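Local coordinates for nsp9 (Porcine coronavirus HKU15, PDB 5YM6), which binds nucleic acid, with an affinity enhanced by dimerization, and probably serves as an RNA-binding component of the coronavirus replication machinery, at residues N14-F19 / K50-L55; S24-F29 / V40-T45; L63-P68 / Y83-Q88. All coordinates share one frame; numbering follows the deposited sequence.

Interaction 1 (N14-F19 / K50-L55)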
loop_
_atom_site.group_PDB
_atom_site.type_symbol
_atom_site.label_atom_id
_atom_site.label_comp_id
_atom_site.label_asym_id
_atom_site.label_seq_id
_atom_site.Cartn_x
_atom_site.Cartn_y
_atom_site.Cartn_z
ATOM N N ASN B 14 2.802 -10.380 18.275
ATOM C CA ASN B 14 1.918 -9.903 19.330
ATOM C C ASN B 14 1.107 -11.074 19.879
ATOM O O ASN B 14 1.138 -12.177 19.334
ATOM C CB ASN B 14 0.971 -8.794 18.811
ATOM C CG ASN B 14 1.636 -7.415 18.719
ATOM O OD1 ASN B 14 2.576 -7.211 17.967
ATOM N ND2 ASN B 14 1.102 -6.451 19.469
ATOM N N THR B 15 0.373 -10.825 20.951
ATOM C CA THR B 15 -0.530 -11.818 21.500
ATOM C C THR B 15 -1.949 -11.435 21.124
ATOM O O THR B 15 -2.364 -10.293 21.332
ATOM C CB THR B 15 -0.385 -11.915 23.019
ATOM O OG1 THR B 15 0.963 -12.296 23.331
ATOM C CG2 THR B 15 -1.361 -12.949 23.593
ATOM N N ALA B 16 -2.678 -12.382 20.548
ATOM C CA ALA B 16 -4.059 -12.164 20.171
ATOM C C ALA B 16 -4.966 -13.044 21.020
ATOM O O ALA B 16 -4.523 -14.022 21.633
ATOM C CB ALA B 16 -4.258 -12.457 18.681
ATOM N N GLN B 17 -6.244 -12.692 21.036
ATOM C CA GLN B 17 -7.240 -13.368 21.846
ATOM C C GLN B 17 -8.359 -13.813 20.918
ATOM O O GLN B 17 -8.779 -13.038 20.048
ATOM C CB GLN B 17 -7.772 -12.421 22.936
ATOM C CG GLN B 17 -6.720 -11.916 23.936
ATOM C CD GLN B 17 -5.808 -10.806 23.399
ATOM O OE1 GLN B 17 -6.267 -9.808 22.810
ATOM N NE2 GLN B 17 -4.509 -10.967 23.621
ATOM N N ASP B 18 -8.842 -15.044 21.065
ATOM C CA ASP B 18 -9.965 -15.462 20.230
ATOM C C ASP B 18 -11.292 -15.234 20.951
ATOM O O ASP B 18 -11.323 -14.676 22.045
ATOM C CB ASP B 18 -9.820 -16.929 19.777
ATOM C CG ASP B 18 -9.830 -17.926 20.922
ATOM O OD1 ASP B 18 -10.390 -17.634 21.998
ATOM O OD2 ASP B 18 -9.280 -19.024 20.721
ATOM N N PHE B 19 -12.386 -15.666 20.335
ATOM C CA PHE B 19 -13.699 -15.389 20.895
ATOM C C PHE B 19 -13.913 -16.132 22.213
ATOM O O PHE B 19 -14.719 -15.709 23.043
ATOM C CB PHE B 19 -14.776 -15.720 19.868
ATOM C CG PHE B 19 -14.905 -14.671 18.784
ATOM C CD1 PHE B 19 -14.052 -14.673 17.691
ATOM C CD2 PHE B 19 -15.859 -13.674 18.876
ATOM C CE1 PHE B 19 -14.156 -13.705 16.701
ATOM C CE2 PHE B 19 -15.970 -12.701 17.892
ATOM C CZ PHE B 19 -15.115 -12.717 16.802
ATOM N N LYS B 50 -10.257 -12.451 17.663
ATOM C CA LYS B 50 -11.152 -11.323 17.855
ATOM C C LYS B 50 -10.418 -10.031 18.208
ATOM O O LYS B 50 -10.787 -8.953 17.737
ATOM C CB LYS B 50 -12.175 -11.652 18.945
ATOM C CG LYS B 50 -13.153 -10.523 19.233
ATOM C CD LYS B 50 -14.112 -10.895 20.349
ATOM C CE LYS B 50 -14.975 -9.708 20.752
ATOM N NZ LYS B 50 -15.860 -10.073 21.894
ATOM N N THR B 51 -9.399 -10.124 19.049
ATOM C CA THR B 51 -8.674 -8.931 19.468
ATOM C C THR B 51 -7.180 -9.174 19.468
ATOM O O THR B 51 -6.719 -10.319 19.433
ATOM C CB THR B 51 -9.102 -8.435 20.883
ATOM O OG1 THR B 51 -8.769 -9.413 21.881
ATOM C CG2 THR B 51 -10.590 -8.132 20.934
ATOM N N VAL B 52 -6.425 -8.086 19.503
ATOM C CA VAL B 52 -4.979 -8.191 19.619
ATOM C C VAL B 52 -4.514 -7.167 20.643
ATOM O O VAL B 52 -5.049 -6.057 20.727
ATOM C CB VAL B 52 -4.275 -7.999 18.269
ATOM C CG1 VAL B 52 -4.573 -6.607 17.681
ATOM C CG2 VAL B 52 -2.778 -8.216 18.411
ATOM N N THR B 53 -3.560 -7.570 21.463
ATOM C CA THR B 53 -3.031 -6.669 22.472
ATOM C C THR B 53 -1.816 -5.948 21.934
ATOM O O THR B 53 -0.885 -6.562 21.425
ATOM C CB THR B 53 -2.670 -7.418 23.757
ATOM O OG1 THR B 53 -3.872 -7.925 24.341
ATOM C CG2 THR B 53 -1.993 -6.479 24.740
ATOM N N CYS B 54 -1.846 -4.631 22.063
ATOM C CA CYS B 54 -0.806 -3.773 21.536
ATOM C C CYS B 54 -0.161 -3.014 22.689
ATOM O O CYS B 54 -0.796 -2.776 23.713
ATOM C CB CYS B 54 -1.401 -2.820 20.499
ATOM S SG CYS B 54 -0.284 -1.605 19.835
ATOM N N LEU B 55 1.109 -2.669 22.542
ATOM C CA LEU B 55 1.743 -1.793 23.516
ATOM C C LEU B 55 2.028 -0.448 22.875
ATOM O O LEU B 55 2.802 -0.361 21.919
ATOM C CB LEU B 55 3.017 -2.419 24.079
ATOM C CG LEU B 55 2.787 -3.261 25.336
ATOM C CD1 LEU B 55 1.859 -4.459 25.090
ATOM C CD2 LEU B 55 4.123 -3.729 25.889
HETATM O O HOH W 1 0.744 -8.477 22.521
#
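A classic beta bulge marks this antiparallel pairing of two neighbouring strands in the nsp9 barrel: two residues, Lys-50 and Thr-51, stand opposite the single Gln-17, whose carbonyl O takes Lys-50 N at 2.9 Å and Thr-51 N at 3.1 Å, both in the carbonyl plane. The contact is tight in the middle. Ala-16 and Val-52 form a non-hydrogen-bonded pair whose CB atoms lie 4.5 Å apart, on the face where Val-52 also meets Leu-65 and Ile-87. On the other face the Gln-17 chain, bent at its second torsion (77°), folds its amide across Thr-51 and Thr-53. Thr-51 OG1 donates to Gln-17 OE1 over 2.7 Å, on a lone pair, while Gln-17 NE2 reaches Thr-53 OG1 and Thr-15 O only weakly.

The ends are well bonded but more open to solvent. At the bulge, exposed Lys-50 runs its extended chain across the exposed Phe-19 ring, Lys-50 CB standing 3.7 Å from the centroid, before its ammonium end leads off. At the opposite end a water spans Thr-15 N and Thr-53 O. That same carbonyl, Thr-53 O, also accepts Asn-14 ND2 at 2.8 Å, on a lone pair and within the amide plane of Asn-14.

Interaction 2 (S24-F29 / V40-T45)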
loop_
_atom_site.group_PDB
_atom_site.type_symbol
_atom_site.label_atom_id
_atom_site.label_comp_id
_atom_site.label_asym_id
_atom_site.label_seq_id
_atom_site.Cartn_x
_atom_site.Cartn_y
_atom_site.Cartn_z
ATOM N N SER B 24 -2.965 -16.503 21.831
ATOM C CA SER B 24 -1.951 -17.140 21.007
ATOM C C SER B 24 -1.049 -16.079 20.398
ATOM O O SER B 24 -1.438 -14.921 20.285
ATOM C CB SER B 24 -2.590 -17.997 19.916
ATOM O OG SER B 24 -3.387 -17.213 19.060
ATOM N N THR B 25 0.165 -16.475 20.031
ATOM C CA THR B 25 1.108 -15.534 19.450
ATOM C C THR B 25 0.844 -15.404 17.955
ATOM O O THR B 25 0.591 -16.403 17.269
ATOM C CB THR B 25 2.577 -15.966 19.705
ATOM O OG1 THR B 25 3.453 -15.170 18.897
ATOM C CG2 THR B 25 2.774 -17.386 19.320
ATOM N N VAL B 26 0.881 -14.173 17.454
ATOM C CA VAL B 26 0.625 -13.910 16.039
ATOM C C VAL B 26 1.736 -13.057 15.421
ATOM O O VAL B 26 2.455 -12.355 16.124
ATOM C CB VAL B 26 -0.742 -13.194 15.829
ATOM C CG1 VAL B 26 -1.890 -14.063 16.331
ATOM C CG2 VAL B 26 -0.767 -11.834 16.544
ATOM N N LYS B 27 1.878 -13.135 14.104
ATOM C CA LYS B 27 2.794 -12.275 13.373
ATOM C C LYS B 27 2.155 -10.912 13.181
ATOM O O LYS B 27 1.025 -10.824 12.694
ATOM C CB LYS B 27 3.146 -12.885 12.024
ATOM C CG LYS B 27 4.005 -11.998 11.154
ATOM C CD LYS B 27 4.507 -12.776 9.942
ATOM C CE LYS B 27 5.544 -12.006 9.153
ATOM N NZ LYS B 27 5.888 -12.754 7.909
ATOM N N SER B 28 2.862 -9.853 13.559
ATOM C CA SER B 28 2.287 -8.512 13.471
ATOM C C SER B 28 2.956 -7.660 12.407
ATOM O O SER B 28 4.168 -7.733 12.211
ATOM C CB SER B 28 2.375 -7.822 14.827
ATOM O OG SER B 28 3.716 -7.862 15.302
ATOM N N PHE B 29 2.158 -6.824 11.745
ATOM C CA PHE B 29 2.635 -5.950 10.675
ATOM C C PHE B 29 2.489 -4.507 11.113
ATOM O O PHE B 29 1.387 -4.039 11.376
ATOM C CB PHE B 29 1.856 -6.187 9.379
ATOM C CG PHE B 29 2.077 -7.552 8.785
ATOM C CD1 PHE B 29 1.470 -8.675 9.338
ATOM C CD2 PHE B 29 2.905 -7.717 7.696
ATOM C CE1 PHE B 29 1.681 -9.926 8.798
ATOM C CE2 PHE B 29 3.117 -8.978 7.157
ATOM C CZ PHE B 29 2.511 -10.068 7.707
ATOM N N VAL B 40 -0.936 -2.397 12.078
ATOM C CA VAL B 40 -1.916 -2.383 10.984
ATOM C C VAL B 40 -2.621 -3.717 10.764
ATOM O O VAL B 40 -3.820 -3.753 10.468
ATOM C CB VAL B 40 -1.236 -1.945 9.672
ATOM C CG1 VAL B 40 -2.194 -2.113 8.482
ATOM C CG2 VAL B 40 -0.775 -0.498 9.810
ATOM N N ALA B 41 -1.885 -4.816 10.907
ATOM C CA ALA B 41 -2.450 -6.144 10.645
ATOM C C ALA B 41 -1.733 -7.251 11.395
ATOM O O ALA B 41 -0.587 -7.084 11.829
ATOM C CB ALA B 41 -2.420 -6.436 9.135
ATOM N N ILE B 42 -2.405 -8.399 11.535
ATOM C CA ILE B 42 -1.745 -9.594 12.036
ATOM C C ILE B 42 -2.072 -10.755 11.117
ATOM O O ILE B 42 -3.092 -10.722 10.420
ATOM C CB ILE B 42 -2.170 -9.928 13.466
ATOM C CG1 ILE B 42 -3.675 -10.214 13.530
ATOM C CG2 ILE B 42 -1.787 -8.773 14.401
ATOM C CD1 ILE B 42 -4.117 -10.888 14.806
ATOM N N THR B 43 -1.191 -11.752 11.088
ATOM C CA THR B 43 -1.516 -13.029 10.455
ATOM C C THR B 43 -1.350 -14.185 11.428
ATOM O O THR B 43 -0.558 -14.138 12.367
ATOM C CB THR B 43 -0.663 -13.307 9.207
ATOM O OG1 THR B 43 0.727 -13.340 9.563
ATOM C CG2 THR B 43 -0.902 -12.244 8.139
ATOM N N SER B 44 -2.144 -15.223 11.198
ATOM C CA SER B 44 -2.243 -16.354 12.106
ATOM C C SER B 44 -2.786 -17.538 11.331
ATOM O O SER B 44 -3.456 -17.348 10.332
ATOM C CB SER B 44 -3.177 -16.030 13.269
ATOM O OG SER B 44 -3.435 -17.182 14.046
ATOM N N THR B 45 -2.524 -18.751 11.802
ATOM C CA THR B 45 -3.170 -19.912 11.214
ATOM C C THR B 45 -4.570 -20.103 11.815
ATOM O O THR B 45 -5.351 -20.927 11.336
ATOM C CB THR B 45 -2.335 -21.184 11.414
ATOM O OG1 THR B 45 -2.026 -21.333 12.801
ATOM C CG2 THR B 45 -1.037 -21.089 10.623
HETATM O O HOH W 2 -2.147 -17.525 16.525
#
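Strands 23-33 and 36-44 make a beta hairpin within the nsp9 barrel, and this stretch of it is interrupted by a classic beta bulge, with Val-40 and Ala-41 sharing Phe-29 as their one partner. The carbonyl O of Phe-29 takes Val-40 N at 2.9 Å, nearly along the C=O axis, and Ala-41 N only weakly. Beyond the bulge the pairing is regular, and side chains sort onto two faces.

On one face Phe-29, with CG anti to its own carbonyl carbon (chi1 -66°), crosses Thr-43 at about a right angle. The ring turns its edge to the neighbouring strand: Ala-41 O and Thr-43 OG1 lie near the ring plane, and Thr-43 CG2 comes obliquely to within 3.5 Å of Phe-29 CE1. Lys-27 behaves differently toward the same threonine. Its extended chain runs alongside Thr-43 and points the same way, with Lys-27 CB 3.5 Å from Thr-43 OG1. Helix 92-105 covers part of this face, through Ile-102 on Phe-29 and Val-98 on Ala-41.

The other face is aliphatic where Val-26 and Ile-42 cross obliquely, their CG2 methyls 3.9 Å apart, and Leu-49 of strand 49-55 packs on both. Val-26 CG1, anti to its carbonyl carbon, instead leans on Ser-44 CB. Ser-28 is buried on this face, and its hydroxyl is hydrogen-bonded to Asn-14 OD1 on strand 8-18.

Solvent enters near the end of strand 36-44. The first torsion of Ser-44 (171°) sets OG anti to the backbone N, where it is also hydrogen-bonded to Lys-46 N. A single water stands 2.8 Å from Ser-44 OG and 2.8 Å from Ser-24 OG, and donates a further bond to Thr-25 O.

Interaction 3 (L63-P68 / Y83-Q88)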
loop_
_atom_site.group_PDB
_atom_site.type_symbol
_atom_site.label_atom_id
_atom_site.label_comp_id
_atom_site.label_asym_id
_atom_site.label_seq_id
_atom_site.Cartn_x
_atom_site.Cartn_y
_atom_site.Cartn_z
ATOM N N LEU B 63 -7.003 -4.057 20.880
ATOM C CA LEU B 63 -7.556 -3.588 19.613
ATOM C C LEU B 63 -8.430 -4.645 18.958
ATOM O O LEU B 63 -8.091 -5.828 18.976
ATOM C CB LEU B 63 -6.441 -3.205 18.652
ATOM C CG LEU B 63 -5.451 -2.168 19.175
ATOM C CD1 LEU B 63 -4.397 -1.916 18.124
ATOM C CD2 LEU B 63 -6.192 -0.890 19.525
ATOM N N ASN B 64 -9.537 -4.221 18.361
ATOM C CA ASN B 64 -10.401 -5.157 17.649
ATOM C C ASN B 64 -9.860 -5.478 16.274
ATOM O O ASN B 64 -9.253 -4.625 15.623
ATOM C CB ASN B 64 -11.816 -4.598 17.514
ATOM C CG ASN B 64 -12.503 -4.456 18.846
ATOM O OD1 ASN B 64 -12.420 -5.346 19.698
ATOM N ND2 ASN B 64 -13.147 -3.317 19.058
ATOM N N LEU B 65 -10.101 -6.711 15.836
ATOM C CA LEU B 65 -9.716 -7.164 14.497
ATOM C C LEU B 65 -10.904 -7.172 13.537
ATOM O O LEU B 65 -12.015 -7.548 13.928
ATOM C CB LEU B 65 -9.146 -8.572 14.565
ATOM C CG LEU B 65 -7.978 -8.731 15.529
ATOM C CD1 LEU B 65 -7.655 -10.209 15.733
ATOM C CD2 LEU B 65 -6.792 -7.960 14.981
ATOM N N ASP B 66 -10.651 -6.807 12.282
ATOM C CA ASP B 66 -11.600 -7.059 11.192
ATOM C C ASP B 66 -11.644 -8.554 10.893
ATOM O O ASP B 66 -10.751 -9.277 11.292
ATOM C CB ASP B 66 -11.205 -6.261 9.946
ATOM C CG ASP B 66 -11.473 -4.781 10.101
ATOM O OD1 ASP B 66 -12.278 -4.429 10.974
ATOM O OD2 ASP B 66 -10.885 -3.972 9.350
ATOM N N PRO B 67 -12.708 -9.029 10.217
ATOM C CA PRO B 67 -12.812 -10.466 9.928
ATOM C C PRO B 67 -11.635 -10.941 9.089
ATOM O O PRO B 67 -11.114 -10.165 8.303
ATOM C CB PRO B 67 -14.138 -10.588 9.157
ATOM C CG PRO B 67 -14.478 -9.191 8.718
ATOM C CD PRO B 67 -13.893 -8.280 9.757
ATOM N N PRO B 68 -11.212 -12.198 9.273
ATOM C CA PRO B 68 -10.018 -12.712 8.585
ATOM C C PRO B 68 -10.184 -12.795 7.072
ATOM O O PRO B 68 -11.286 -13.012 6.563
ATOM C CB PRO B 68 -9.836 -14.108 9.194
ATOM C CG PRO B 68 -11.173 -14.469 9.749
ATOM C CD PRO B 68 -11.741 -13.167 10.242
ATOM N N TYR B 83 -4.433 -16.636 7.807
ATOM C CA TYR B 83 -5.479 -15.612 7.854
ATOM C C TYR B 83 -4.916 -14.247 8.190
ATOM O O TYR B 83 -4.187 -14.096 9.159
ATOM C CB TYR B 83 -6.555 -15.979 8.865
ATOM C CG TYR B 83 -7.211 -17.284 8.517
ATOM C CD1 TYR B 83 -8.251 -17.342 7.593
ATOM C CD2 TYR B 83 -6.762 -18.465 9.079
ATOM C CE1 TYR B 83 -8.835 -18.559 7.262
ATOM C CE2 TYR B 83 -7.335 -19.666 8.763
ATOM C CZ TYR B 83 -8.366 -19.712 7.854
ATOM O OH TYR B 83 -8.919 -20.942 7.550
ATOM N N LEU B 84 -5.262 -13.267 7.373
ATOM C CA LEU B 84 -4.839 -11.889 7.564
ATOM C C LEU B 84 -5.975 -11.117 8.215
ATOM O O LEU B 84 -7.128 -11.173 7.742
ATOM C CB LEU B 84 -4.458 -11.251 6.217
ATOM C CG LEU B 84 -4.196 -9.739 6.188
ATOM C CD1 LEU B 84 -2.892 -9.412 6.861
ATOM C CD2 LEU B 84 -4.183 -9.206 4.746
ATOM N N TYR B 85 -5.668 -10.421 9.307
ATOM C CA TYR B 85 -6.657 -9.601 9.997
ATOM C C TYR B 85 -6.150 -8.179 10.051
ATOM O O TYR B 85 -5.067 -7.945 10.594
ATOM C CB TYR B 85 -6.884 -10.042 11.439
ATOM C CG TYR B 85 -7.326 -11.458 11.712
ATOM C CD1 TYR B 85 -6.424 -12.514 11.650
ATOM C CD2 TYR B 85 -8.625 -11.721 12.123
ATOM C CE1 TYR B 85 -6.825 -13.810 11.946
ATOM C CE2 TYR B 85 -9.024 -13.009 12.433
ATOM C CZ TYR B 85 -8.120 -14.045 12.335
ATOM O OH TYR B 85 -8.518 -15.324 12.640
ATOM N N PHE B 86 -6.918 -7.231 9.516
ATOM C CA PHE B 86 -6.585 -5.834 9.709
ATOM C C PHE B 86 -7.134 -5.358 11.037
ATOM O O PHE B 86 -8.165 -5.839 11.511
ATOM C CB PHE B 86 -7.126 -4.966 8.574
ATOM C CG PHE B 86 -6.349 -5.104 7.311
ATOM C CD1 PHE B 86 -5.068 -4.596 7.229
ATOM C CD2 PHE B 86 -6.880 -5.768 6.226
ATOM C CE1 PHE B 86 -4.329 -4.726 6.073
ATOM C CE2 PHE B 86 -6.149 -5.895 5.063
ATOM C CZ PHE B 86 -4.874 -5.374 4.995
ATOM N N ILE B 87 -6.417 -4.428 11.649
ATOM C CA ILE B 87 -6.868 -3.824 12.896
ATOM C C ILE B 87 -8.034 -2.883 12.554
ATOM O O ILE B 87 -7.998 -2.202 11.532
ATOM C CB ILE B 87 -5.713 -3.075 13.605
ATOM C CG1 ILE B 87 -4.930 -4.039 14.520
ATOM C CG2 ILE B 87 -6.242 -1.940 14.473
ATOM C CD1 ILE B 87 -4.288 -5.195 13.811
ATOM N N GLN B 88 -9.066 -2.869 13.393
ATOM C CA GLN B 88 -10.273 -2.109 13.088
ATOM C C GLN B 88 -9.951 -0.627 12.880
ATOM O O GLN B 88 -9.160 -0.049 13.628
ATOM C CB GLN B 88 -11.323 -2.275 14.185
ATOM C CG GLN B 88 -12.631 -1.567 13.821
ATOM C CD GLN B 88 -13.769 -1.859 14.775
ATOM O OE1 GLN B 88 -13.556 -2.077 15.965
ATOM N NE2 GLN B 88 -14.993 -1.862 14.250
HETATM O O HOH W 3 -9.122 -8.157 7.903
#
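Where strand 60-64, at one margin of the sheet, runs on toward strand 82-86, the nsp9 sheet closes on itself as a barrel. The seam is short, a single backbone bridge between Leu-65 and Ile-87, with two strong hydrogen bonds. Gln-88 N donates to Asn-64 O over 2.8 Å, approaching from above the carbonyl plane. Asp-66 N donates to Phe-86 O over 2.8 Å, nearly along the C=O axis.

Past Asp-66 come two prolines, which have no N-H to offer, and the pairing changes character. A water takes over: it accepts from Phe-86 N and donates to Pro-67 O. Leu-84 O receives a C-H contact from Pro-68 CA at 3.4 Å. The Pro-68 ring lies alongside the Tyr-85 side chain in a CH-pi contact, Pro-68 CB 3.8 Å from the centroid of the Tyr-85 ring, over one face and offset toward the rim. Tyr-85 OH is hydrogen-bonded to Lys-46 O and Leu-49 N, which fixes the tip of the ring that Pro-68 covers.

Two side-chain links are weak. Asn-64 ND2 reaches Gln-88 OE1 weakly, the two side chains side by side with their amide planes 66° apart. Asp-66 OD2 has a long, weak ion pair with Arg-95 of helix 92-105, whereas OD1 packs against Gln-88 CA. Earlier on the same strand, Leu-84 packs on Leu-4 of the second subunit, so this strand also contributes to the dimer contact. Behind the bonds the seam is apolar: Leu-63 CD1 and Leu-65 CD2 approach Ile-87 through different branches, the first at CG2, while Leu-65 CD2 lies 3.9 Å from Ile-87 CD1.

In the fold
From the N terminus, strand 8-18 supplies the first half of interaction 1, and the chain then makes the 23-33/36-44 hairpin, whose two arms meet in interaction 2. Only when strand 49-55 returns to strand 8-18 does interaction 1 close, so it encloses interaction 2. Interaction 3 follows in series, shutting the loop between 63-68 and 83-88 before helix 92-105 begins. Backbone hydrogen bonds join the three contacts: 14-19 pairs with 24-29, 50-55 with 63-68, and 40-45 with 83-88. The circuit of neighbours runs 14-19, 24-29, 40-45, 83-88, 63-68, 50-55 and back to 14-19, with interaction 3 as the join that brings the sheet round into a barrel.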